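PDB 3GFF: IroE-like serine hydrolase from Shewanella oneidensis, which probably hydrolyses ester bonds as a serine hydrolase of the alpha/beta-hydrolase type, in the manner of its esterase D relatives. Local coordinates for residues H178-L183 against L221-K226. Sequence-based numbering, arbitrary orientation.
Sequences HYLTLL and LAFADK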
# COMPACT_ATOMS: atom_id res chain seq x y z
N HIS A 178 -25.77 12.29 19.06
CA HIS A 178 -25.36 13.64 19.40
C HIS A 178 -24.24 14.25 18.57
O HIS A 178 -24.44 15.34 18.01
CB HIS A 178 -24.99 13.73 20.89
CG HIS A 178 -24.53 15.09 21.33
ND1 HIS A 178 -25.41 16.13 21.60
CD2 HIS A 178 -23.30 15.57 21.58
CE1 HIS A 178 -24.72 17.19 21.98
NE2 HIS A 178 -23.43 16.88 21.97
N TYR A 179 -23.06 13.63 18.51
CA TYR A 179 -21.99 14.26 17.76
C TYR A 179 -22.31 14.34 16.27
O TYR A 179 -22.13 15.37 15.63
CB TYR A 179 -20.59 13.64 18.01
CG TYR A 179 -19.54 14.34 17.17
CD1 TYR A 179 -19.27 15.68 17.37
CD2 TYR A 179 -18.87 13.67 16.12
CE1 TYR A 179 -18.39 16.34 16.60
CE2 TYR A 179 -17.95 14.34 15.34
CZ TYR A 179 -17.73 15.67 15.59
OH TYR A 179 -16.83 16.37 14.83
N LEU A 180 -22.82 13.26 15.73
CA LEU A 180 -23.16 13.19 14.33
C LEU A 180 -24.13 14.31 13.93
O LEU A 180 -24.00 14.85 12.85
CB LEU A 180 -23.75 11.80 14.04
CG LEU A 180 -24.23 11.51 12.62
CD1 LEU A 180 -23.07 11.64 11.62
CD2 LEU A 180 -24.85 10.12 12.59
N THR A 181 -25.10 14.64 14.79
CA THR A 181 -26.05 15.72 14.52
C THR A 181 -25.31 17.04 14.41
O THR A 181 -25.65 17.86 13.56
CB THR A 181 -27.13 15.86 15.63
OG1 THR A 181 -27.92 14.67 15.67
CG2 THR A 181 -28.03 17.03 15.36
N LEU A 182 -24.33 17.26 15.29
CA LEU A 182 -23.51 18.49 15.23
C LEU A 182 -22.80 18.60 13.90
O LEU A 182 -22.71 19.69 13.33
CB LEU A 182 -22.48 18.52 16.36
CG LEU A 182 -22.96 19.05 17.70
CD1 LEU A 182 -24.40 18.70 17.98
CD2 LEU A 182 -22.00 18.59 18.79
N LEU A 183 -22.30 17.47 13.40
CA LEU A 183 -21.64 17.44 12.08
C LEU A 183 -22.60 17.76 10.94
O LEU A 183 -22.26 18.55 10.05
CB LEU A 183 -21.00 16.09 11.78
CG LEU A 183 -19.57 15.82 12.09
CD1 LEU A 183 -19.25 14.47 11.45
CD2 LEU A 183 -18.68 16.90 11.52
N LEU A 221 -21.92 5.53 5.58
CA LEU A 221 -22.57 5.56 4.27
C LEU A 221 -23.67 6.62 4.15
O LEU A 221 -23.84 7.21 3.08
CB LEU A 221 -23.17 4.18 3.97
CG LEU A 221 -22.25 2.99 3.71
CD1 LEU A 221 -23.10 1.69 3.70
CD2 LEU A 221 -21.48 3.16 2.41
N ALA A 222 -24.44 6.80 5.22
CA ALA A 222 -25.51 7.76 5.27
C ALA A 222 -25.00 9.19 5.32
O ALA A 222 -25.65 10.11 4.78
CB ALA A 222 -26.46 7.48 6.48
N PHE A 223 -23.86 9.40 5.98
CA PHE A 223 -23.29 10.75 6.11
C PHE A 223 -22.69 11.18 4.77
O PHE A 223 -22.85 12.34 4.36
CB PHE A 223 -22.29 10.83 7.29
CG PHE A 223 -21.74 12.19 7.53
CD1 PHE A 223 -22.56 13.21 8.01
CD2 PHE A 223 -20.41 12.46 7.32
CE1 PHE A 223 -22.06 14.48 8.22
CE2 PHE A 223 -19.91 13.73 7.54
CZ PHE A 223 -20.74 14.74 8.00
N ALA A 224 -22.03 10.23 4.09
CA ALA A 224 -21.46 10.43 2.75
C ALA A 224 -22.59 10.76 1.76
O ALA A 224 -22.48 11.72 0.99
CB ALA A 224 -20.69 9.14 2.27
N ASP A 225 -23.67 9.95 1.81
CA ASP A 225 -24.87 10.19 0.98
C ASP A 225 -25.42 11.57 1.26
O ASP A 225 -25.80 12.28 0.34
CB ASP A 225 -25.96 9.14 1.20
CG ASP A 225 -25.69 7.82 0.48
OD1 ASP A 225 -24.65 7.73 -0.24
OD2 ASP A 225 -26.51 6.86 0.62
N LYS A 226 -25.42 11.98 2.54
CA LYS A 226 -25.90 13.32 2.90
C LYS A 226 -25.00 14.40 2.33
O LYS A 226 -25.49 15.37 1.77
CB LYS A 226 -26.10 13.48 4.41
CG LYS A 226 -26.60 14.85 4.83
CD LYS A 226 -26.87 14.94 6.32
CE LYS A 226 -28.25 14.50 6.66
NZ LYS A 226 -29.21 15.56 6.23
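F223 packs against L180 and L183 in an apolar helix-to-helix contact of the alpha/beta-hydrolase fold, joining helix 178-189, which follows strand 164-168, to helix 215-230, which precedes the edge strand 235-241. The contact is made by side chains: the nearest CA atoms, of L180 and F223, stand 8.6 Å apart, and every close approach is between side-chain atoms. F223 leaves its backbone toward helix 178-189, and with CG anti to the backbone N (chi1 -176°) its ring is extended to meet both leucines. L180 meets it with one methyl, CD1, 4.0 Å from F223 CD1, the two side chains sliding past each other in opposite directions. Three residues on, L183 crosses F223 at about a right angle and touches the far end of the ring. L172, in a loop, and M199, on strand 195-201, also pack on F223, so the ring is buried between the helices and the sheet. Replacing F223 with alanine is likely to leave a gap between the helices and take from L180 and L183 the ring that both touch. At the ring's far end, L183 CD1 lies 3.8 Å from F223 CZ, while L183 CB is 4.0 Å from F223 CE1.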